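Local coordinates for RsfP (Uncultured bacterium, PDB 4GLJ), which probably catalyses the phosphate-dependent cleavage of methylthioadenosine to adenine and 5-methylthioribose 1-phosphate, and binds the dye rhodamine B, at residues T40-S46 with P77-Y83; V90-S95 with S211-A215; F128-A133 with T288-L292. Residue numbers count along the deposited sequence, not the author numbering.

Contact 1: residues T40-S46 with P77-Y83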
ATOM      1  N   THR A  40     -16.670   0.589 -22.326  1.00 39.91           N
ATOM      2  CA  THR A  40     -17.193   0.419 -20.987  1.00 37.33           C
ATOM      3  C   THR A  40     -17.190   1.781 -20.285  1.00 39.56           C
ATOM      4  O   THR A  40     -16.522   2.744 -20.746  1.00 37.33           O
ATOM      5  CB  THR A  40     -16.434  -0.600 -20.110  1.00 36.75           C
ATOM      6  OG1 THR A  40     -15.311   0.050 -19.504  1.00 34.11           O
ATOM      7  CG2 THR A  40     -16.013  -1.932 -20.860  1.00 32.95           C
ATOM      8  N   PRO A  41     -17.932   1.873 -19.160  1.00 40.16           N
ATOM      9  CA  PRO A  41     -17.854   3.100 -18.371  1.00 41.70           C
ATOM     10  C   PRO A  41     -16.455   3.339 -17.766  1.00 40.12           C
ATOM     11  O   PRO A  41     -16.212   4.445 -17.255  1.00 41.35           O
ATOM     12  CB  PRO A  41     -18.911   2.880 -17.270  1.00 43.06           C
ATOM     13  CG  PRO A  41     -19.869   1.877 -17.860  1.00 43.01           C
ATOM     14  CD  PRO A  41     -18.962   0.951 -18.632  1.00 39.93           C
ATOM     15  N   TYR A  42     -15.546   2.377 -17.880  1.00 37.74           N
ATOM     16  CA  TYR A  42     -14.176   2.474 -17.325  1.00 37.70           C
ATOM     17  C   TYR A  42     -13.146   2.612 -18.431  1.00 39.13           C
ATOM     18  O   TYR A  42     -11.976   2.407 -18.201  1.00 41.93           O
ATOM     19  CB  TYR A  42     -13.851   1.234 -16.443  1.00 35.22           C
ATOM     20  CG  TYR A  42     -14.913   1.148 -15.407  1.00 35.42           C
ATOM     21  CD1 TYR A  42     -15.970   0.272 -15.557  1.00 35.34           C
ATOM     22  CD2 TYR A  42     -14.906   1.991 -14.304  1.00 35.31           C
ATOM     23  CE1 TYR A  42     -17.005   0.248 -14.644  1.00 35.17           C
ATOM     24  CE2 TYR A  42     -15.947   1.955 -13.387  1.00 37.57           C
ATOM     25  CZ  TYR A  42     -17.000   1.050 -13.602  1.00 37.10           C
ATOM     26  OH  TYR A  42     -18.042   0.951 -12.721  1.00 41.07           O
ATOM     27  N   GLY A  43     -13.600   2.945 -19.620  1.00 37.91           N
ATOM     28  CA  GLY A  43     -12.735   3.108 -20.760  1.00 41.39           C
ATOM     29  C   GLY A  43     -12.549   1.782 -21.457  1.00 41.45           C
ATOM     30  O   GLY A  43     -13.371   0.862 -21.288  1.00 38.16           O
ATOM     31  N   GLU A  44     -11.467   1.683 -22.233  1.00 41.79           N
ATOM     32  CA  GLU A  44     -11.273   0.535 -23.090  1.00 42.48           C
ATOM     33  C   GLU A  44     -10.585  -0.602 -22.369  1.00 38.53           C
ATOM     34  O   GLU A  44      -9.668  -0.388 -21.555  1.00 34.13           O
ATOM     35  CB  GLU A  44     -10.441   0.934 -24.311  1.00 47.19           C
ATOM     36  CG  GLU A  44     -11.021   2.128 -25.049  1.00 58.86           C
ATOM     37  CD  GLU A  44     -10.438   2.276 -26.457  1.00 68.07           C
ATOM     38  OE1 GLU A  44      -9.208   2.542 -26.535  1.00 70.36           O
ATOM     39  OE2 GLU A  44     -11.199   2.124 -27.456  1.00 62.50           O
ATOM     40  N   PRO A  45     -10.993  -1.855 -22.689  1.00 38.37           N
ATOM     41  CA  PRO A  45     -10.246  -3.019 -22.217  1.00 34.81           C
ATOM     42  C   PRO A  45      -8.840  -3.010 -22.789  1.00 34.67           C
ATOM     43  O   PRO A  45      -8.583  -2.181 -23.690  1.00 33.08           O
ATOM     44  CB  PRO A  45     -10.998  -4.219 -22.814  1.00 32.94           C
ATOM     45  CG  PRO A  45     -12.337  -3.656 -23.129  1.00 35.50           C
ATOM     46  CD  PRO A  45     -12.130  -2.221 -23.536  1.00 37.56           C
ATOM     47  N   SER A  46      -7.991  -3.939 -22.309  1.00 32.44           N
ATOM     48  CA  SER A  46      -6.601  -3.989 -22.692  1.00 33.44           C
ATOM     49  C   SER A  46      -6.426  -4.151 -24.204  1.00 35.06           C
ATOM     50  O   SER A  46      -5.482  -3.621 -24.742  1.00 36.18           O
ATOM     51  CB  SER A  46      -5.917  -5.134 -22.046  1.00 31.82           C
ATOM     52  OG  SER A  46      -5.845  -5.041 -20.661  1.00 33.27           O
ATOM     53  N   PRO A  77      -6.118  -1.972 -17.545  1.00 26.55           N
ATOM     54  CA  PRO A  77      -7.393  -1.435 -17.134  1.00 23.97           C
ATOM     55  C   PRO A  77      -8.284  -2.587 -16.582  1.00 24.58           C
ATOM     56  O   PRO A  77      -9.257  -3.069 -17.262  1.00 25.34           O
ATOM     57  CB  PRO A  77      -7.963  -0.870 -18.465  1.00 26.65           C
ATOM     58  CG  PRO A  77      -7.477  -1.888 -19.505  1.00 25.75           C
ATOM     59  CD  PRO A  77      -6.103  -2.299 -19.001  1.00 25.74           C
ATOM     60  N   TYR A  78      -8.040  -2.953 -15.322  1.00 22.35           N
ATOM     61  CA  TYR A  78      -8.750  -4.133 -14.763  1.00 23.51           C
ATOM     62  C   TYR A  78     -10.268  -3.951 -14.749  1.00 23.76           C
ATOM     63  O   TYR A  78     -10.953  -4.918 -15.030  1.00 24.62           O
ATOM     64  CB  TYR A  78      -8.256  -4.349 -13.306  1.00 22.21           C
ATOM     65  CG  TYR A  78      -6.821  -4.811 -13.275  1.00 23.22           C
ATOM     66  CD1 TYR A  78      -6.496  -6.116 -13.530  1.00 23.88           C
ATOM     67  CD2 TYR A  78      -5.798  -3.871 -13.046  1.00 24.40           C
ATOM     68  CE1 TYR A  78      -5.161  -6.507 -13.541  1.00 26.39           C
ATOM     69  CE2 TYR A  78      -4.456  -4.265 -13.072  1.00 23.62           C
ATOM     70  CZ  TYR A  78      -4.166  -5.532 -13.380  1.00 24.76           C
ATOM     71  OH  TYR A  78      -2.880  -5.942 -13.383  1.00 25.95           O
ATOM     72  N   ARG A  79     -10.796  -2.789 -14.369  1.00 23.71           N
ATOM     73  CA  ARG A  79     -12.225  -2.567 -14.325  1.00 24.73           C
ATOM     74  C   ARG A  79     -12.899  -2.634 -15.694  1.00 27.14           C
ATOM     75  O   ARG A  79     -13.845  -3.323 -15.823  1.00 25.75           O
ATOM     76  CB  ARG A  79     -12.550  -1.240 -13.641  1.00 26.40           C
ATOM     77  CG  ARG A  79     -12.497  -1.219 -12.125  1.00 26.78           C
ATOM     78  CD  ARG A  79     -12.761   0.161 -11.564  1.00 32.82           C
ATOM     79  NE  ARG A  79     -11.857   1.120 -12.139  1.00 33.28           N
ATOM     80  CZ  ARG A  79     -11.982   2.430 -12.087  1.00 37.20           C
ATOM     81  NH1 ARG A  79     -12.975   3.004 -11.461  1.00 37.21           N
ATOM     82  NH2 ARG A  79     -11.077   3.157 -12.672  1.00 41.33           N
ATOM     83  N   ALA A  80     -12.351  -1.974 -16.715  1.00 25.69           N
ATOM     84  CA  ALA A  80     -12.800  -2.200 -18.128  1.00 26.11           C
ATOM     85  C   ALA A  80     -12.786  -3.616 -18.604  1.00 25.96           C
ATOM     86  O   ALA A  80     -13.735  -4.046 -19.250  1.00 30.86           O
ATOM     87  CB  ALA A  80     -12.073  -1.251 -19.108  1.00 26.28           C
ATOM     88  N   ASN A  81     -11.734  -4.368 -18.315  1.00 25.47           N
ATOM     89  CA  ASN A  81     -11.627  -5.753 -18.788  1.00 27.18           C
ATOM     90  C   ASN A  81     -12.736  -6.640 -18.191  1.00 27.41           C
ATOM     91  O   ASN A  81     -13.386  -7.393 -18.909  1.00 27.27           O
ATOM     92  CB  ASN A  81     -10.273  -6.341 -18.367  1.00 27.11           C
ATOM     93  CG  ASN A  81      -9.095  -5.746 -19.159  1.00 29.00           C
ATOM     94  OD1 ASN A  81      -9.328  -5.086 -20.200  1.00 28.70           O
ATOM     95  ND2 ASN A  81      -7.846  -6.021 -18.723  1.00 26.75           N
ATOM     96  N   ILE A  82     -12.970  -6.486 -16.889  1.00 27.76           N
ATOM     97  CA  ILE A  82     -13.937  -7.362 -16.196  1.00 27.35           C
ATOM     98  C   ILE A  82     -15.285  -6.861 -16.605  1.00 28.73           C
ATOM     99  O   ILE A  82     -16.154  -7.669 -16.876  1.00 27.72           O
ATOM    100  CB  ILE A  82     -13.691  -7.281 -14.630  1.00 26.79           C
ATOM    101  CG1 ILE A  82     -12.394  -8.020 -14.239  1.00 25.63           C
ATOM    102  CG2 ILE A  82     -14.871  -7.899 -13.877  1.00 27.98           C
ATOM    103  CD1 ILE A  82     -12.267  -9.469 -14.706  1.00 26.92           C
ATOM    104  N   TYR A  83     -15.489  -5.528 -16.708  1.00 27.34           N
ATOM    105  CA  TYR A  83     -16.799  -5.028 -17.084  1.00 29.44           C
ATOM    106  C   TYR A  83     -17.160  -5.536 -18.511  1.00 30.99           C
ATOM    107  O   TYR A  83     -18.296  -5.995 -18.806  1.00 31.60           O
ATOM    108  CB  TYR A  83     -16.848  -3.501 -17.089  1.00 30.25           C
ATOM    109  CG  TYR A  83     -18.277  -2.930 -17.155  1.00 33.54           C
ATOM    110  CD1 TYR A  83     -18.980  -2.612 -15.986  1.00 35.43           C
ATOM    111  CD2 TYR A  83     -18.943  -2.723 -18.384  1.00 34.84           C
ATOM    112  CE1 TYR A  83     -20.290  -2.090 -16.041  1.00 37.60           C
ATOM    113  CE2 TYR A  83     -20.250  -2.209 -18.448  1.00 38.58           C
ATOM    114  CZ  TYR A  83     -20.909  -1.903 -17.260  1.00 39.85           C
ATOM    115  OH  TYR A  83     -22.209  -1.432 -17.285  1.00 44.88           O
TER
HETATM  116  O   HOH W   1     -10.308   0.047 -16.320  1.00 29.17           O
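In this nucleoside phosphorylase-type alpha/beta fold, the loop T40-S46, which links two strands of the central sheet, folds over the first turns of helix 78-87. Y42, Y83 and A80 bury the most surface here. T40 to G43 forms a type I beta turn that also contains an ST turn: T40 OG1 accepts from Y42 N (2.8 Å) and donates to G43 O (2.8 Å). The turn presents Y42 to the helix. Its ring edge points at the face of Y83 in an offset edge-to-face pair, with centroids 5.8 Å apart and planes at 61°, while R79 CB lies over a face of the Y42 ring, 4.2 Å from its centroid, in a CH-pi contact. Y83 also takes the ring of P41 over a face, P41 CD lying 3.7 Å from the Y83 centroid, and its hydroxyl is hydrogen-bonded to A294 N near the C-terminus. A80 faces the backbone of the loop: its CB approaches G43 O at 3.3 Å and E44 O at 3.5 Å, distances that the small methyl group permits. A80 N, in the first turn of the helix, donates a hydrogen bond to water 1 at 2.9 Å. Beyond the aromatic cluster, S46 OG, also hydrogen-bonded to R64 O, accepts from N81 ND2 at 3.0 Å, and S46 N donates to N81 OD1 at 2.7 Å.

Contact 2: residues V90-S95 with S211-A215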
ATOM      1  N   VAL A  90     -20.260 -13.519 -19.553  1.00 35.11           N
ATOM      2  CA  VAL A  90     -19.297 -14.496 -19.047  1.00 34.80           C
ATOM      3  C   VAL A  90     -19.656 -14.815 -17.602  1.00 36.67           C
ATOM      4  O   VAL A  90     -19.930 -13.918 -16.791  1.00 34.08           O
ATOM      5  CB  VAL A  90     -17.855 -13.903 -19.132  1.00 33.89           C
ATOM      6  CG1 VAL A  90     -16.817 -14.744 -18.382  1.00 33.05           C
ATOM      7  CG2 VAL A  90     -17.490 -13.728 -20.623  1.00 34.13           C
ATOM      8  N   ARG A  91     -19.681 -16.095 -17.301  1.00 29.41           N
ATOM      9  CA  ARG A  91     -20.018 -16.601 -15.991  0.50 28.95           C
ATOM     10  C   ARG A  91     -18.774 -17.240 -15.374  1.00 28.08           C
ATOM     11  O   ARG A  91     -18.716 -17.434 -14.170  1.00 27.83           O
ATOM     12  CB  ARG A  91     -21.131 -17.649 -16.147  0.50 29.89           C
ATOM     13  CG  ARG A  91     -22.426 -17.027 -16.687  0.50 30.37           C
ATOM     14  CD  ARG A  91     -23.437 -18.080 -17.106  0.50 32.53           C
ATOM     15  NE  ARG A  91     -23.676 -18.997 -16.013  0.50 33.26           N
ATOM     16  CZ  ARG A  91     -23.587 -20.309 -16.080  0.50 31.33           C
ATOM     17  NH1 ARG A  91     -23.312 -20.927 -17.213  0.50 33.96           N
ATOM     18  NH2 ARG A  91     -23.783 -20.986 -14.986  0.50 32.20           N
ATOM     19  N   TYR A  92     -17.810 -17.578 -16.236  1.00 27.46           N
ATOM     20  CA  TYR A  92     -16.573 -18.243 -15.750  1.00 28.27           C
ATOM     21  C   TYR A  92     -15.369 -17.611 -16.380  1.00 27.19           C
ATOM     22  O   TYR A  92     -15.327 -17.447 -17.565  1.00 27.29           O
ATOM     23  CB  TYR A  92     -16.504 -19.739 -16.086  1.00 26.82           C
ATOM     24  CG  TYR A  92     -17.730 -20.549 -15.580  1.00 31.59           C
ATOM     25  CD1 TYR A  92     -17.822 -20.985 -14.242  1.00 29.71           C
ATOM     26  CD2 TYR A  92     -18.816 -20.778 -16.433  1.00 33.42           C
ATOM     27  CE1 TYR A  92     -18.931 -21.717 -13.793  1.00 30.56           C
ATOM     28  CE2 TYR A  92     -19.959 -21.495 -16.007  1.00 31.26           C
ATOM     29  CZ  TYR A  92     -19.987 -21.968 -14.701  1.00 33.86           C
ATOM     30  OH  TYR A  92     -21.090 -22.673 -14.291  1.00 32.39           O
ATOM     31  N   ILE A  93     -14.378 -17.243 -15.544  1.00 26.11           N
ATOM     32  CA  ILE A  93     -13.051 -16.760 -16.047  1.00 25.91           C
ATOM     33  C   ILE A  93     -11.936 -17.674 -15.563  1.00 25.37           C
ATOM     34  O   ILE A  93     -11.887 -18.013 -14.378  1.00 25.72           O
ATOM     35  CB  ILE A  93     -12.721 -15.313 -15.534  1.00 24.41           C
ATOM     36  CG1 ILE A  93     -13.723 -14.353 -16.181  1.00 24.14           C
ATOM     37  CG2 ILE A  93     -11.283 -14.910 -15.901  1.00 23.68           C
ATOM     38  CD1 ILE A  93     -13.643 -12.925 -15.604  1.00 23.53           C
ATOM     39  N   VAL A  94     -11.055 -18.050 -16.490  1.00 23.01           N
ATOM     40  CA  VAL A  94      -9.789 -18.631 -16.142  1.00 23.79           C
ATOM     41  C   VAL A  94      -8.716 -17.600 -16.476  1.00 23.82           C
ATOM     42  O   VAL A  94      -8.503 -17.223 -17.602  1.00 23.42           O
ATOM     43  CB  VAL A  94      -9.470 -19.959 -16.887  1.00 25.63           C
ATOM     44  CG1 VAL A  94      -8.091 -20.510 -16.437  1.00 25.98           C
ATOM     45  CG2 VAL A  94     -10.552 -20.988 -16.544  1.00 27.73           C
ATOM     46  N   SER A  95      -7.970 -17.212 -15.462  1.00 22.29           N
ATOM     47  CA  SER A  95      -6.857 -16.256 -15.619  1.00 23.78           C
ATOM     48  C   SER A  95      -5.598 -17.133 -15.745  1.00 25.50           C
ATOM     49  O   SER A  95      -5.353 -18.052 -14.948  1.00 27.12           O
ATOM     50  CB  SER A  95      -6.710 -15.464 -14.296  1.00 25.56           C
ATOM     51  OG  SER A  95      -5.323 -15.060 -14.174  1.00 29.83           O
ATOM     52  N   SER A 211     -19.949 -10.745 -10.026  1.00 25.60           N
ATOM     53  CA  SER A 211     -20.610 -12.069  -9.901  1.00 28.76           C
ATOM     54  C   SER A 211     -20.105 -13.100 -10.947  1.00 29.98           C
ATOM     55  O   SER A 211     -20.883 -13.899 -11.460  1.00 31.05           O
ATOM     56  CB  SER A 211     -22.144 -11.879  -9.994  1.00 30.54           C
ATOM     57  OG  SER A 211     -22.610 -11.048  -8.921  1.00 33.43           O
ATOM     58  N   ILE A 212     -18.808 -13.099 -11.245  1.00 27.85           N
ATOM     59  CA  ILE A 212     -18.224 -14.042 -12.205  1.00 26.36           C
ATOM     60  C   ILE A 212     -17.260 -14.968 -11.481  1.00 27.11           C
ATOM     61  O   ILE A 212     -16.409 -14.495 -10.727  1.00 24.91           O
ATOM     62  CB  ILE A 212     -17.435 -13.312 -13.303  1.00 25.63           C
ATOM     63  CG1 ILE A 212     -18.304 -12.331 -14.076  1.00 27.25           C
ATOM     64  CG2 ILE A 212     -16.734 -14.310 -14.244  1.00 25.68           C
ATOM     65  CD1 ILE A 212     -17.544 -11.367 -15.027  1.00 26.63           C
ATOM     66  N   ALA A 213     -17.368 -16.266 -11.709  1.00 27.63           N
ATOM     67  CA  ALA A 213     -16.526 -17.230 -11.067  1.00 28.30           C
ATOM     68  C   ALA A 213     -15.169 -17.106 -11.692  1.00 27.51           C
ATOM     69  O   ALA A 213     -15.038 -16.977 -12.893  1.00 28.64           O
ATOM     70  CB  ALA A 213     -17.106 -18.662 -11.244  1.00 31.83           C
ATOM     71  N   TYR A 214     -14.135 -17.106 -10.866  1.00 26.27           N
ATOM     72  CA  TYR A 214     -12.826 -16.704 -11.334  1.00 23.95           C
ATOM     73  C   TYR A 214     -11.837 -17.580 -10.622  1.00 23.62           C
ATOM     74  O   TYR A 214     -11.869 -17.724  -9.383  1.00 24.38           O
ATOM     75  CB  TYR A 214     -12.540 -15.235 -10.996  1.00 24.86           C
ATOM     76  CG  TYR A 214     -11.122 -14.709 -11.322  1.00 24.14           C
ATOM     77  CD1 TYR A 214     -10.041 -14.981 -10.433  1.00 24.80           C
ATOM     78  CD2 TYR A 214     -10.908 -13.905 -12.417  1.00 22.66           C
ATOM     79  CE1 TYR A 214      -8.758 -14.529 -10.693  1.00 22.73           C
ATOM     80  CE2 TYR A 214      -9.629 -13.428 -12.725  1.00 23.51           C
ATOM     81  CZ  TYR A 214      -8.559 -13.733 -11.841  1.00 24.39           C
ATOM     82  OH  TYR A 214      -7.298 -13.187 -12.101  1.00 23.59           O
ATOM     83  N   ALA A 215     -10.949 -18.201 -11.411  1.00 24.05           N
ATOM     84  CA  ALA A 215      -9.821 -18.952 -10.829  1.00 24.21           C
ATOM     85  C   ALA A 215      -8.567 -18.789 -11.687  1.00 23.75           C
ATOM     86  O   ALA A 215      -8.624 -18.302 -12.828  1.00 24.42           O
ATOM     87  CB  ALA A 215     -10.151 -20.433 -10.558  1.00 24.17           C
TER
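Strands 92-101 and 213-221 run side by side in the same direction, their short segments 4.7 Å apart at closest and inclined by 15°, as neighbouring parallel strands of the central sheet in this phosphorylase-type alpha/beta fold. The hydrogen bonds alternate in the parallel pattern: A213 N to R91 O (3.0 Å), I93 N to A213 O (2.7 Å), A215 N to I93 O (3.1 Å) and S95 N to A215 O (2.9 Å). Y92 thus pairs with A213, I93 with Y214 and V94 with A215. On the other edge of 92-101, R91, Y92 and V94 bond to strand 16-20 and the D15 before it, so this strand lies inside the sheet.

Y92, V94, A213 and A215 share one face, packed against helix 145-157, where Y92 CD1 meets A213 CB at 3.9 Å. I93 and Y214 occupy the other, with I93 against helix 78-87 and Y214 against helix 200-209. I212, whose N bonds back to A207 O in the Schellman motif that ends helix 200-209, sets its CG2 against I93 CG1 at 3.6 Å. Y214 OH, hydrogen-bonded to E203, lies 3.2 Å from S95 CB, while Y214 CD2 rests 3.6 Å from I93 CG2.

Contact 3: residues F128-A133 with T288-L292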
ATOM      1  N   PHE A 128     -15.506  -1.572  -8.089  1.00 19.75           N
ATOM      2  CA  PHE A 128     -16.359  -0.826  -8.955  1.00 21.22           C
ATOM      3  C   PHE A 128     -17.201   0.097  -8.115  1.00 23.68           C
ATOM      4  O   PHE A 128     -17.904   0.929  -8.661  1.00 23.23           O
ATOM      5  CB  PHE A 128     -17.370  -1.746  -9.637  1.00 21.96           C
ATOM      6  CG  PHE A 128     -16.775  -2.613 -10.686  1.00 21.51           C
ATOM      7  CD1 PHE A 128     -16.391  -2.079 -11.938  1.00 22.10           C
ATOM      8  CD2 PHE A 128     -16.697  -3.993 -10.501  1.00 20.03           C
ATOM      9  CE1 PHE A 128     -15.881  -2.897 -12.937  1.00 24.06           C
ATOM     10  CE2 PHE A 128     -16.192  -4.795 -11.524  1.00 21.10           C
ATOM     11  CZ  PHE A 128     -15.810  -4.277 -12.747  1.00 22.15           C
ATOM     12  N   PHE A 129     -17.122  -0.066  -6.782  1.00 22.07           N
ATOM     13  CA  PHE A 129     -17.993   0.689  -5.898  1.00 25.05           C
ATOM     14  C   PHE A 129     -17.420   2.001  -5.398  1.00 27.13           C
ATOM     15  O   PHE A 129     -16.269   2.308  -5.655  1.00 26.22           O
ATOM     16  CB  PHE A 129     -18.499  -0.261  -4.775  1.00 24.95           C
ATOM     17  CG  PHE A 129     -19.420  -1.325  -5.368  1.00 28.77           C
ATOM     18  CD1 PHE A 129     -18.921  -2.574  -5.807  1.00 29.12           C
ATOM     19  CD2 PHE A 129     -20.753  -1.016  -5.641  1.00 28.44           C
ATOM     20  CE1 PHE A 129     -19.783  -3.508  -6.416  1.00 29.19           C
ATOM     21  CE2 PHE A 129     -21.609  -1.928  -6.235  1.00 30.65           C
ATOM     22  CZ  PHE A 129     -21.106  -3.165  -6.688  1.00 30.31           C
ATOM     23  N   GLY A 130     -18.215   2.783  -4.673  1.00 28.80           N
ATOM     24  CA  GLY A 130     -17.795   4.130  -4.326  1.00 26.51           C
ATOM     25  C   GLY A 130     -18.599   5.062  -5.210  1.00 31.55           C
ATOM     26  O   GLY A 130     -19.403   4.603  -6.075  1.00 28.85           O
ATOM     27  N   ASP A 131     -18.454   6.377  -4.945  1.00 32.12           N
ATOM     28  CA  ASP A 131     -19.115   7.408  -5.734  1.00 35.79           C
ATOM     29  C   ASP A 131     -20.578   7.133  -6.002  1.00 36.70           C
ATOM     30  O   ASP A 131     -21.020   7.239  -7.182  1.00 37.42           O
ATOM     31  CB  ASP A 131     -18.354   7.659  -7.065  1.00 41.54           C
ATOM     32  CG  ASP A 131     -18.845   8.914  -7.792  1.00 48.04           C
ATOM     33  OD1 ASP A 131     -19.411   9.847  -7.152  1.00 53.89           O
ATOM     34  OD2 ASP A 131     -18.652   8.989  -9.030  1.00 58.85           O
ATOM     35  N   GLY A 132     -21.367   6.820  -4.957  1.00 32.07           N
ATOM     36  CA  GLY A 132     -22.805   6.593  -5.188  1.00 35.10           C
ATOM     37  C   GLY A 132     -23.383   5.205  -4.838  1.00 32.08           C
ATOM     38  O   GLY A 132     -24.589   5.078  -4.711  1.00 35.47           O
ATOM     39  N   ALA A 133     -22.537   4.210  -4.640  1.00 27.68           N
ATOM     40  CA  ALA A 133     -22.992   2.833  -4.352  1.00 26.29           C
ATOM     41  C   ALA A 133     -21.974   2.186  -3.425  1.00 27.86           C
ATOM     42  O   ALA A 133     -20.772   2.322  -3.675  1.00 27.29           O
ATOM     43  CB  ALA A 133     -23.059   2.056  -5.629  1.00 27.15           C
ATOM     44  N   THR A 288     -24.893   6.749 -11.331  1.00 28.98           N
ATOM     45  CA  THR A 288     -24.345   5.532 -10.673  1.00 30.99           C
ATOM     46  C   THR A 288     -24.943   4.247 -11.296  1.00 30.71           C
ATOM     47  O   THR A 288     -24.201   3.307 -11.662  1.00 29.22           O
ATOM     48  CB  THR A 288     -24.604   5.608  -9.155  1.00 29.43           C
ATOM     49  OG1 THR A 288     -23.902   6.770  -8.659  1.00 31.96           O
ATOM     50  CG2 THR A 288     -24.118   4.337  -8.408  1.00 30.70           C
ATOM     51  N   LYS A 289     -26.278   4.202 -11.390  1.00 32.25           N
ATOM     52  CA  LYS A 289     -26.918   3.011 -11.974  1.00 34.99           C
ATOM     53  C   LYS A 289     -26.367   2.725 -13.373  1.00 35.41           C
ATOM     54  O   LYS A 289     -26.213   1.586 -13.738  1.00 37.57           O
ATOM     55  CB  LYS A 289     -28.426   3.193 -12.124  1.00 40.66           C
ATOM     56  CG  LYS A 289     -29.198   2.820 -10.890  1.00 46.36           C
ATOM     57  CD  LYS A 289     -30.717   2.777 -11.179  1.00 50.66           C
ATOM     58  CE  LYS A 289     -31.339   4.135 -11.571  1.00 56.81           C
ATOM     59  NZ  LYS A 289     -31.001   5.345 -10.744  1.00 51.42           N
ATOM     60  N   THR A 290     -26.109   3.780 -14.146  1.00 34.09           N
ATOM     61  CA  THR A 290     -25.701   3.654 -15.537  1.00 35.52           C
ATOM     62  C   THR A 290     -24.295   3.088 -15.527  1.00 35.34           C
ATOM     63  O   THR A 290     -24.004   2.155 -16.279  1.00 36.38           O
ATOM     64  CB  THR A 290     -25.720   5.010 -16.276  1.00 36.03           C
ATOM     65  OG1 THR A 290     -27.020   5.614 -16.159  1.00 36.40           O
ATOM     66  CG2 THR A 290     -25.338   4.837 -17.747  1.00 37.93           C
ATOM     67  N   ARG A 291     -23.430   3.618 -14.665  1.00 33.09           N
ATOM     68  CA  ARG A 291     -22.044   3.147 -14.593  1.00 33.47           C
ATOM     69  C   ARG A 291     -22.006   1.671 -14.127  1.00 34.12           C
ATOM     70  O   ARG A 291     -21.118   0.900 -14.500  1.00 36.53           O
ATOM     71  CB  ARG A 291     -21.282   4.023 -13.581  1.00 36.77           C
ATOM     72  CG  ARG A 291     -19.768   3.897 -13.623  1.00 39.18           C
ATOM     73  CD  ARG A 291     -19.013   4.840 -12.665  1.00 40.33           C
ATOM     74  NE  ARG A 291     -19.501   4.739 -11.286  1.00 39.09           N
ATOM     75  CZ  ARG A 291     -20.260   5.655 -10.689  1.00 38.04           C
ATOM     76  NH1 ARG A 291     -20.628   6.803 -11.288  1.00 38.43           N
ATOM     77  NH2 ARG A 291     -20.646   5.430  -9.460  1.00 38.76           N
ATOM     78  N   LEU A 292     -22.915   1.288 -13.248  1.00 30.36           N
ATOM     79  CA  LEU A 292     -22.857  -0.077 -12.713  1.00 28.82           C
ATOM     80  C   LEU A 292     -23.777  -1.060 -13.392  1.00 31.24           C
ATOM     81  O   LEU A 292     -23.924  -2.216 -12.914  1.00 30.61           O
ATOM     82  CB  LEU A 292     -23.216  -0.061 -11.216  1.00 26.46           C
ATOM     83  CG  LEU A 292     -22.290   0.816 -10.311  1.00 27.40           C
ATOM     84  CD1 LEU A 292     -22.853   0.725  -8.872  1.00 25.86           C
ATOM     85  CD2 LEU A 292     -20.847   0.308 -10.424  1.00 27.91           C
TER
HETATM   86  O   HOH W   2     -19.740   2.942  -8.250  1.00 37.41           O
HETATM   87  O   HOH W   3     -17.892   2.397 -10.752  1.00 42.36           O
HETATM   88  O   HOH W   4     -22.007   8.625  -9.924  1.00 48.50           O
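Polar contacts centre on R291, in the last turn of helix 286-291, whose side chain reaches into the bend of the loop F128-A133. R291 NH2 donates to D131 O at 2.9 Å. The carboxylate of the same aspartate lies over a face of the guanidinium, D131 OD2 being 3.7 Å from R291 NH1; this is a long salt bridge of charge alone, since no N-H points at the oxygen.

Ordered waters extend the reach of the arginine. Water 2 accepts from R291 NH2 (2.9 Å) and donates to F128 O and G130 O (both 2.8 Å), while water 3 joins R291 NE (2.9 Å) to F128 O (2.6 Å). Water 4 connects R291 NH1 (2.7 Å) with T288 OG1 (2.9 Å), a hydroxyl also bonded to S285.

Apolar packing comes from L292, whose CD1 touches A133 CB at 3.5 Å and F129 CE2 at 3.9 Å, and whose CD2 approaches F128 CB at 4.1 Å. At G132 the close approach of T288 OG1 to CA, 3.6 Å, would make any side chain clash.

The loop is tightened by a hydrogen bond from G130 N to A133 O (2.8 Å), and D131 N bonds E75 of a neighbouring subunit. The arrangement is that of a C-terminal helix packed on a connecting loop at a subunit interface of this trimeric phosphorylase.

Contact 2 belongs to the core, its centre about 8 Å from that of the chain. Contact 3, its centre about 23 Å from that of the chain, lies farthest out yet is largely buried, its loop meeting a neighbouring subunit; contact 1 is only partly buried. Their chemistry differs: repetitive backbone bonding in the sheet, aromatic packing with asparagine-serine bonds where loop meets helix, and an arginine-water network in contact 3. Helix 78-87 ties the first two together, since I82 CD1 packs on I93 CD1 at 3.8 Å. Contacts 1 and 3 join directly around Y42, whose OH lies 3.5 Å from both R291 CG and F128 CD1. Contacts 2 and 3 do not touch, their nearest atoms being about 7 Å apart.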